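Local atomic coordinates of restriction endonuclease S subunits (Thermoanaerobacter tengcongensis, PDB entry 3OKG), a protein that probably binds DNA and sets target specificity as the S subunit of a type I restriction-modification methyltransferase, alongside M polypeptides. Residues I59-G64 / L99-L104; R138-T143 / L396-Q401; M241-P246 / A279-A284. All coordinates share one frame; numbering follows the deposited sequence.

Contact 1: residues I59-G64 / L99-L104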
loop_
_atom_site.group_PDB
_atom_site.type_symbol
_atom_site.label_atom_id
_atom_site.label_comp_id
_atom_site.label_asym_id
_atom_site.label_seq_id
_atom_site.Cartn_x
_atom_site.Cartn_y
_atom_site.Cartn_z
ATOM N N ILE A 59 -19.623 -7.923 6.898
ATOM C CA ILE A 59 -18.711 -8.571 5.957
ATOM C C ILE A 59 -17.370 -7.840 5.834
ATOM O O ILE A 59 -17.323 -6.602 5.678
ATOM C CB ILE A 59 -19.362 -8.684 4.559
ATOM C CG1 ILE A 59 -20.604 -9.588 4.655
ATOM C CG2 ILE A 59 -18.378 -9.261 3.517
ATOM C CD1 ILE A 59 -21.174 -10.010 3.323
ATOM N N ASP A 60 -16.296 -8.621 5.847
ATOM C CA ASP A 60 -14.970 -8.149 5.458
ATOM C C ASP A 60 -14.859 -8.355 3.941
ATOM O O ASP A 60 -14.697 -9.489 3.459
ATOM C CB ASP A 60 -13.872 -8.967 6.175
ATOM C CG ASP A 60 -12.467 -8.578 5.718
ATOM O OD1 ASP A 60 -12.346 -7.752 4.787
ATOM O OD2 ASP A 60 -11.475 -9.090 6.288
ATOM N N SER A 61 -14.943 -7.266 3.194
ATOM C CA SER A 61 -15.061 -7.390 1.731
ATOM C C SER A 61 -13.726 -7.781 1.118
ATOM O O SER A 61 -13.668 -8.232 -0.022
ATOM C CB SER A 61 -15.536 -6.074 1.092
ATOM O OG SER A 61 -14.554 -5.061 1.247
ATOM N N THR A 62 -12.647 -7.572 1.871
ATOM C CA THR A 62 -11.320 -7.921 1.352
ATOM C C THR A 62 -11.142 -9.406 1.058
ATOM O O THR A 62 -10.539 -9.775 0.050
ATOM C CB THR A 62 -10.213 -7.400 2.261
ATOM O OG1 THR A 62 -10.316 -5.973 2.332
ATOM C CG2 THR A 62 -8.834 -7.796 1.717
ATOM N N VAL A 63 -11.671 -10.266 1.920
ATOM C CA VAL A 63 -11.600 -11.694 1.655
ATOM C C VAL A 63 -12.976 -12.320 1.507
ATOM O O VAL A 63 -13.084 -13.489 1.173
ATOM C CB VAL A 63 -10.849 -12.434 2.743
ATOM C CG1 VAL A 63 -9.399 -11.957 2.779
ATOM C CG2 VAL A 63 -11.535 -12.187 4.078
ATOM N N GLY A 64 -14.020 -11.532 1.726
ATOM C CA GLY A 64 -15.362 -12.032 1.544
ATOM C C GLY A 64 -15.776 -12.949 2.678
ATOM O O GLY A 64 -16.158 -14.091 2.446
ATOM N N LEU A 99 -17.790 -3.472 -4.566
ATOM C CA LEU A 99 -17.096 -3.497 -3.279
ATOM C C LEU A 99 -16.768 -4.946 -2.839
ATOM O O LEU A 99 -15.890 -5.163 -2.027
ATOM C CB LEU A 99 -17.919 -2.783 -2.207
ATOM C CG LEU A 99 -18.054 -1.260 -2.325
ATOM C CD1 LEU A 99 -18.972 -0.672 -1.246
ATOM C CD2 LEU A 99 -16.690 -0.607 -2.287
ATOM N N LYS A 100 -17.497 -5.904 -3.393
ATOM C CA LYS A 100 -17.339 -7.330 -3.087
ATOM C C LYS A 100 -17.760 -7.667 -1.666
ATOM O O LYS A 100 -17.130 -8.489 -0.992
ATOM C CB LYS A 100 -15.909 -7.821 -3.338
ATOM C CG LYS A 100 -15.309 -7.356 -4.653
ATOM C CD LYS A 100 -15.848 -8.088 -5.828
ATOM C CE LYS A 100 -14.957 -7.777 -7.061
ATOM N NZ LYS A 100 -15.428 -8.504 -8.271
ATOM N N ASN A 101 -18.843 -7.052 -1.218
ATOM C CA ASN A 101 -19.500 -7.526 -0.008
ATOM C C ASN A 101 -20.220 -8.826 -0.328
ATOM O O ASN A 101 -21.430 -8.879 -0.563
ATOM C CB ASN A 101 -20.429 -6.439 0.546
ATOM C CG ASN A 101 -19.639 -5.303 1.145
ATOM O OD1 ASN A 101 -19.794 -4.146 0.760
ATOM N ND2 ASN A 101 -18.738 -5.643 2.066
ATOM N N ILE A 102 -19.440 -9.898 -0.364
ATOM C CA ILE A 102 -19.924 -11.164 -0.886
ATOM C C ILE A 102 -19.288 -12.219 -0.009
ATOM O O ILE A 102 -18.077 -12.172 0.187
ATOM C CB ILE A 102 -19.418 -11.386 -2.315
ATOM C CG1 ILE A 102 -19.950 -10.281 -3.261
ATOM C CG2 ILE A 102 -19.805 -12.797 -2.811
ATOM C CD1 ILE A 102 -19.156 -10.195 -4.565
ATOM N N ALA A 103 -20.070 -13.174 0.497
ATOM C CA ALA A 103 -19.519 -14.080 1.518
ATOM C C ALA A 103 -20.226 -15.388 1.518
ATOM O O ALA A 103 -21.353 -15.478 1.046
ATOM C CB ALA A 103 -19.646 -13.441 2.885
ATOM N N LEU A 104 -19.567 -16.394 2.090
ATOM C CA LEU A 104 -20.126 -17.738 2.201
ATOM C C LEU A 104 -20.631 -17.934 3.612
ATOM O O LEU A 104 -19.937 -17.622 4.568
ATOM C CB LEU A 104 -19.045 -18.775 1.906
ATOM C CG LEU A 104 -19.418 -20.261 2.022
ATOM C CD1 LEU A 104 -20.423 -20.650 0.919
ATOM C CD2 LEU A 104 -18.149 -21.111 1.950
HETATM O O HOH W 1 -18.626 -4.314 4.481
HETATM O O HOH W 2 -16.902 -16.382 3.230
#
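In Ile-59, CG2 is anti to the backbone N and CG1 is anti to the carbonyl carbon (chi1 -63°). With chi2 at -168° the CG1 branch is extended, and Ile-59 CD1 lies 3.8 Å from Ala-103 CB. The other branch turns to Asn-101, with Ile-59 CG2 3.9 Å from Asn-101 ND2. Asn-101 has CG anti to its own carbonyl carbon (chi1 -72°). Asn-101 ND2 also lies 3.4 Å from Ser-61 CB. The same Ser-61 CB packs on the backbone oxygens of Leu-99 and Lys-100, and is 3.3 Å from Leu-99 O. Ser-61 OG bonds to Lys-397 NZ, from helix 392-407. A water lies within bonding distance of Ile-59 O and takes a weak bond from Asn-101 ND2, a loose bridge.

Residues 61-64 link strands 59-60 and 65-66, which pair antiparallel. An Asx turn starts the link, with Asp-60 OD1 accepting from Thr-62 N. Gly-64 N then bonds back to Asp-60 O. Facing this link, Asn-101 is the centre of an inverse gamma turn that leads into strand 102-104, an outer strand of a three-stranded antiparallel sheet. Both pieces belong to the first DNA specificity domain.

Gly-64 CA approaches Ile-102 O to 3.0 Å. A glycine fits here, since its positive phi favours one and a CB would clash with that oxygen. Gly-64 O faces Ala-103 CA at 3.5 Å, as a CA-H...O contact. Ile-102 points away from residues 59-64 and touches Val-90 and Phe-92 of the neighbouring strand 90-93.

Contact 2: residues R138-T143 / L396-Q401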
loop_
_atom_site.group_PDB
_atom_site.type_symbol
_atom_site.label_atom_id
_atom_site.label_comp_id
_atom_site.label_asym_id
_atom_site.label_seq_id
_atom_site.Cartn_x
_atom_site.Cartn_y
_atom_site.Cartn_z
ATOM N N ARG A 138 -17.277 -13.802 -6.509
ATOM C CA ARG A 138 -16.344 -12.715 -6.211
ATOM C C ARG A 138 -15.590 -12.190 -7.432
ATOM O O ARG A 138 -14.851 -11.196 -7.329
ATOM C CB ARG A 138 -15.353 -13.169 -5.131
ATOM C CG ARG A 138 -16.068 -13.267 -3.798
ATOM C CD ARG A 138 -15.155 -13.376 -2.639
ATOM N NE ARG A 138 -14.115 -12.359 -2.601
ATOM C CZ ARG A 138 -14.191 -11.192 -1.977
ATOM N NH1 ARG A 138 -15.290 -10.828 -1.339
ATOM N NH2 ARG A 138 -13.143 -10.388 -1.999
ATOM N N SER A 139 -15.754 -12.848 -8.567
ATOM C CA SER A 139 -14.998 -12.417 -9.739
ATOM C C SER A 139 -15.589 -11.160 -10.368
ATOM O O SER A 139 -16.811 -10.993 -10.405
ATOM C CB SER A 139 -14.946 -13.494 -10.818
ATOM O OG SER A 139 -14.394 -12.919 -11.997
ATOM N N ASP A 140 -14.718 -10.303 -10.891
ATOM C CA ASP A 140 -15.140 -9.182 -11.758
ATOM C C ASP A 140 -15.986 -9.677 -12.955
ATOM O O ASP A 140 -16.822 -8.945 -13.467
ATOM C CB ASP A 140 -13.915 -8.438 -12.320
ATOM C CG ASP A 140 -13.157 -7.639 -11.273
ATOM O OD1 ASP A 140 -13.617 -7.516 -10.110
ATOM O OD2 ASP A 140 -12.068 -7.120 -11.621
ATOM N N PHE A 141 -15.775 -10.911 -13.384
ATOM C CA PHE A 141 -16.549 -11.454 -14.508
ATOM C C PHE A 141 -18.057 -11.356 -14.231
ATOM O O PHE A 141 -18.866 -11.171 -15.161
ATOM C CB PHE A 141 -16.155 -12.909 -14.804
ATOM C CG PHE A 141 -16.866 -13.483 -15.989
ATOM C CD1 PHE A 141 -16.494 -13.117 -17.278
ATOM C CD2 PHE A 141 -17.925 -14.363 -15.825
ATOM C CE1 PHE A 141 -17.156 -13.642 -18.386
ATOM C CE2 PHE A 141 -18.586 -14.883 -16.926
ATOM C CZ PHE A 141 -18.204 -14.513 -18.205
ATOM N N ILE A 142 -18.435 -11.491 -12.957
ATOM C CA ILE A 142 -19.845 -11.388 -12.545
ATOM C C ILE A 142 -20.303 -9.946 -12.405
ATOM O O ILE A 142 -21.313 -9.554 -12.986
ATOM C CB ILE A 142 -20.102 -12.124 -11.203
ATOM C CG1 ILE A 142 -19.931 -13.632 -11.378
ATOM C CG2 ILE A 142 -21.491 -11.780 -10.639
ATOM C CD1 ILE A 142 -20.592 -14.232 -12.597
ATOM N N THR A 143 -19.543 -9.166 -11.635
ATOM C CA THR A 143 -19.742 -7.725 -11.482
ATOM C C THR A 143 -19.995 -7.059 -12.793
ATOM O O THR A 143 -20.902 -6.239 -12.952
ATOM C CB THR A 143 -18.408 -7.066 -11.049
ATOM O OG1 THR A 143 -17.916 -7.709 -9.888
ATOM C CG2 THR A 143 -18.553 -5.551 -10.818
ATOM N N LEU A 396 -4.886 -7.526 -1.813
ATOM C CA LEU A 396 -5.626 -8.741 -1.699
ATOM C C LEU A 396 -6.728 -8.806 -2.779
ATOM O O LEU A 396 -6.877 -9.826 -3.407
ATOM C CB LEU A 396 -6.177 -8.949 -0.280
ATOM C CG LEU A 396 -5.151 -8.955 0.878
ATOM C CD1 LEU A 396 -5.819 -9.469 2.152
ATOM C CD2 LEU A 396 -3.923 -9.809 0.542
ATOM N N LYS A 397 -7.484 -7.729 -2.997
ATOM C CA LYS A 397 -8.618 -7.833 -3.908
ATOM C C LYS A 397 -8.175 -8.044 -5.363
ATOM O O LYS A 397 -8.764 -8.827 -6.099
ATOM C CB LYS A 397 -9.534 -6.616 -3.762
ATOM C CG LYS A 397 -10.536 -6.736 -2.605
ATOM C CD LYS A 397 -11.314 -5.413 -2.468
ATOM C CE LYS A 397 -12.489 -5.535 -1.519
ATOM N NZ LYS A 397 -13.271 -4.276 -1.490
ATOM N N ARG A 398 -7.137 -7.337 -5.784
ATOM C CA ARG A 398 -6.697 -7.439 -7.179
ATOM C C ARG A 398 -5.872 -8.705 -7.477
ATOM O O ARG A 398 -5.918 -9.254 -8.591
ATOM C CB ARG A 398 -5.925 -6.183 -7.581
ATOM C CG ARG A 398 -6.792 -4.898 -7.495
ATOM C CD ARG A 398 -8.161 -5.017 -8.210
ATOM N NE ARG A 398 -8.027 -5.515 -9.576
ATOM C CZ ARG A 398 -9.040 -5.965 -10.315
ATOM N NH1 ARG A 398 -10.278 -5.936 -9.838
ATOM N NH2 ARG A 398 -8.814 -6.416 -11.545
ATOM N N LEU A 399 -5.096 -9.154 -6.501
ATOM C CA LEU A 399 -4.428 -10.439 -6.660
ATOM C C LEU A 399 -5.448 -11.557 -6.650
ATOM O O LEU A 399 -5.303 -12.537 -7.376
ATOM C CB LEU A 399 -3.408 -10.697 -5.543
ATOM C CG LEU A 399 -2.227 -9.736 -5.389
ATOM C CD1 LEU A 399 -1.138 -10.377 -4.489
ATOM C CD2 LEU A 399 -1.650 -9.305 -6.690
ATOM N N GLU A 400 -6.468 -11.435 -5.799
ATOM C CA GLU A 400 -7.567 -12.403 -5.837
ATOM C C GLU A 400 -8.117 -12.507 -7.264
ATOM O O GLU A 400 -8.331 -13.605 -7.790
ATOM C CB GLU A 400 -8.702 -12.002 -4.885
ATOM C CG GLU A 400 -9.939 -12.914 -5.001
ATOM C CD GLU A 400 -11.076 -12.488 -4.050
ATOM O OE1 GLU A 400 -11.183 -11.277 -3.729
ATOM O OE2 GLU A 400 -11.862 -13.365 -3.634
ATOM N N GLN A 401 -8.386 -11.355 -7.882
ATOM C CA GLN A 401 -8.945 -11.341 -9.229
ATOM C C GLN A 401 -8.037 -12.039 -10.246
ATOM O O GLN A 401 -8.506 -12.773 -11.106
ATOM C CB GLN A 401 -9.219 -9.897 -9.679
ATOM C CG GLN A 401 -9.943 -9.850 -10.983
ATOM C CD GLN A 401 -11.277 -10.579 -10.937
ATOM O OE1 GLN A 401 -12.062 -10.388 -10.009
ATOM N NE2 GLN A 401 -11.541 -11.405 -11.943
HETATM O O HOH W 3 -10.547 -7.790 -13.766
#
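Arg-138 meets Glu-400 with CB, CD and the guanidinium. Arg-138 CB starts 3.8 Å from Glu-400 OE2. Arg-138 CD is 3.4 Å from Glu-400 OE2. The chain bends at chi3 (51°), which sets Arg-138 NE 2.7 Å from Glu-400 OE2. Arg-138 NH2 donates to Glu-400 OE1 at 2.8 Å. This salt bridge grips the carboxylate side-on, one nitrogen to each oxygen. Both oxygens use their syn lone pairs, and the two planes are only 21° apart. NH2 also bonds to Ser-61 O, and NH1 makes a weak bond to Ile-102 O.

Gln-401 bonds to the start of helix 140-143. Gln-401 NE2 donates almost straight to Ser-139 OG at 3.2 Å, in the amide plane. Ser-139 is the N-cap, and its OG also accepts from Phe-141 N. Gln-401 OE1 accepts from Asp-140 N at 2.8 Å, from above the carbonyl plane. The amide stacks on the Asp-140 carboxylate. Asp-140 OD2 is held by Arg-398 NH1 at 2.8 Å in a second salt bridge, while OD1 pairs with Lys-100. A water joins OD2 to Arg-398 NH2.

Helix 392-407, in a predicted coiled coil, thus touches the N-terminal end of helix 140-143, while its Leu-396 and Leu-399 pack on Val-191 of helix 174-216.

Contact 3: residues M241-P246 / A279-A284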
loop_
_atom_site.group_PDB
_atom_site.type_symbol
_atom_site.label_atom_id
_atom_site.label_comp_id
_atom_site.label_asym_id
_atom_site.label_seq_id
_atom_site.Cartn_x
_atom_site.Cartn_y
_atom_site.Cartn_z
ATOM N N MET A 241 26.875 29.439 4.938
ATOM C CA MET A 241 25.546 29.688 5.503
ATOM C C MET A 241 24.728 30.509 4.497
ATOM O O MET A 241 25.192 31.534 4.016
ATOM C CB MET A 241 25.625 30.453 6.823
ATOM C CG MET A 241 26.414 29.793 7.942
ATOM S SD MET A 241 25.741 28.206 8.460
ATOM C CE MET A 241 26.612 27.152 7.324
ATOM N N GLY A 242 23.518 30.066 4.178
ATOM C CA GLY A 242 22.724 30.771 3.182
ATOM C C GLY A 242 22.251 32.137 3.669
ATOM O O GLY A 242 22.171 32.386 4.881
ATOM N N GLN A 243 21.933 33.022 2.726
ATOM C CA GLN A 243 21.425 34.353 3.063
ATOM C C GLN A 243 20.248 34.724 2.178
ATOM O O GLN A 243 20.224 34.368 1.006
ATOM C CB GLN A 243 22.485 35.420 2.820
ATOM C CG GLN A 243 23.727 35.375 3.685
ATOM C CD GLN A 243 24.623 36.552 3.367
ATOM O OE1 GLN A 243 25.704 36.397 2.798
ATOM N NE2 GLN A 243 24.148 37.751 3.689
ATOM N N SER A 244 19.308 35.477 2.739
ATOM C CA SER A 244 18.208 36.040 1.961
ATOM C C SER A 244 18.694 37.223 1.131
ATOM O O SER A 244 19.149 38.227 1.683
ATOM C CB SER A 244 17.067 36.483 2.883
ATOM O OG SER A 244 17.529 37.383 3.872
ATOM N N PRO A 245 18.614 37.100 -0.201
ATOM C CA PRO A 245 18.984 38.194 -1.104
ATOM C C PRO A 245 17.957 39.311 -0.951
ATOM O O PRO A 245 16.934 39.106 -0.289
ATOM C CB PRO A 245 18.842 37.571 -2.502
ATOM C CG PRO A 245 18.544 36.105 -2.285
ATOM C CD PRO A 245 17.980 35.979 -0.916
ATOM N N PRO A 246 18.216 40.479 -1.553
ATOM C CA PRO A 246 17.177 41.511 -1.518
ATOM C C PRO A 246 15.929 40.984 -2.213
ATOM O O PRO A 246 16.015 40.499 -3.347
ATOM C CB PRO A 246 17.787 42.658 -2.331
ATOM C CG PRO A 246 19.262 42.398 -2.337
ATOM C CD PRO A 246 19.412 40.910 -2.297
ATOM N N ALA A 279 20.465 37.753 -8.220
ATOM C CA ALA A 279 21.607 38.257 -7.455
ATOM C C ALA A 279 22.178 37.205 -6.507
ATOM O O ALA A 279 22.197 37.417 -5.298
ATOM C CB ALA A 279 21.216 39.513 -6.667
ATOM N N PRO A 280 22.656 36.082 -7.062
ATOM C CA PRO A 280 23.128 34.919 -6.296
ATOM C C PRO A 280 24.171 35.287 -5.245
ATOM O O PRO A 280 25.288 35.656 -5.600
ATOM C CB PRO A 280 23.791 34.044 -7.364
ATOM C CG PRO A 280 23.216 34.487 -8.653
ATOM C CD PRO A 280 22.899 35.932 -8.506
ATOM N N GLN A 281 23.815 35.157 -3.974
ATOM C CA GLN A 281 24.690 35.542 -2.874
ATOM C C GLN A 281 25.547 34.392 -2.324
ATOM O O GLN A 281 26.774 34.478 -2.267
ATOM C CB GLN A 281 23.826 36.043 -1.715
ATOM C CG GLN A 281 24.396 37.182 -0.899
ATOM C CD GLN A 281 23.301 37.979 -0.202
ATOM O OE1 GLN A 281 23.142 37.908 1.017
ATOM N NE2 GLN A 281 22.527 38.727 -0.983
ATOM N N LYS A 282 24.883 33.319 -1.918
ATOM C CA LYS A 282 25.561 32.150 -1.364
ATOM C C LYS A 282 25.288 31.006 -2.340
ATOM O O LYS A 282 24.143 30.608 -2.525
ATOM C CB LYS A 282 25.045 31.808 0.032
ATOM C CG LYS A 282 25.363 32.853 1.099
ATOM C CD LYS A 282 26.870 33.058 1.256
ATOM C CE LYS A 282 27.212 33.684 2.609
ATOM N NZ LYS A 282 28.643 34.100 2.691
ATOM N N VAL A 283 26.329 30.482 -2.976
ATOM C CA VAL A 283 26.124 29.519 -4.064
ATOM C C VAL A 283 26.526 28.099 -3.691
ATOM O O VAL A 283 27.596 27.873 -3.127
ATOM C CB VAL A 283 26.879 29.948 -5.336
ATOM C CG1 VAL A 283 26.725 28.913 -6.433
ATOM C CG2 VAL A 283 26.377 31.322 -5.803
ATOM N N ALA A 284 25.649 27.152 -4.005
ATOM C CA ALA A 284 25.955 25.731 -3.893
ATOM C C ALA A 284 26.091 25.140 -5.302
ATOM O O ALA A 284 25.399 25.564 -6.232
ATOM C CB ALA A 284 24.864 25.030 -3.116
HETATM O O HOH W 4 22.220 33.361 -1.623
HETATM O O HOH W 5 21.577 38.566 3.025
#
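In the second DNA specificity domain, the loop that leaves strand 237-241 runs beside the loop that enters strand 283-284, and Gln-243 meets Gln-281 and Lys-282 between them. The two touching parts run in nearly opposite directions, 166° apart.

Gln-243 and Gln-281 cross at about a right angle, with their amide planes 71° apart. Gln-281 OE1 lies 3.1 Å from Gln-243 CB and 2.9 Å from Gln-243 NE2. The angle at NE2 is too poor for a hydrogen bond. A water satisfies this oxygen instead. It donates to Gln-281 OE1 and also to Ser-244 O at 2.8 Å, so it joins the two loops. The other branch of the amide lies near the proline pair. Gln-281 NE2 is 3.6 Å from Pro-245 CA and 4.0 Å from Pro-246 CD.

Lys-282 packs with its aliphatic chain. CG is anti to the carbonyl carbon (chi1 -66°), and Lys-282 CG comes 3.2 Å from Met-241 O. The chain bends at chi2, and Lys-282 CE lies 3.1 Å from Gln-243 OE1. Met-241 O is buried by these methylenes and has no hydrogen-bond partner in the model. A second water accepts from Lys-282 N at 2.7 Å and is at most weakly bonded to Gln-243 O.

The backbone of strand 307-309 serves both loops, since Gln-243 and Lys-282 each bond to Ile-309. Pro-245 and Pro-280 also lean on strand 257-260, through Phe-259 and Leu-257. Two loops packed through glutamine and lysine side chains and bridged by water make this a surface loop-loop contact, beside the outermost strand 283-284 of the mixed sheet in the second specificity domain.

Contacts 1 and 2 are neighbours, with centres 11 Å apart, and both are partly buried. Contact 3 is a surface contact in the second specificity domain, about 59 Å from contact 1, centre to centre. Contacts 1 and 2 touch directly: Lys-100 NZ forms a salt bridge with Asp-140 OD1, and Gly-64 lies against Arg-138. Helix 392-407 touches both, since its Lys-397 bonds to Ser-61 and Leu-99. Contact 1 rests on one apolar pair, close backbone contacts and water. Contact 2 joins the first domain to helix 392-407 by salt bridges and the hydrogen bonds of Gln-401 to the capped start of helix 140-143. Contact 3 relies on amides, methylenes and waters, without charge pairs.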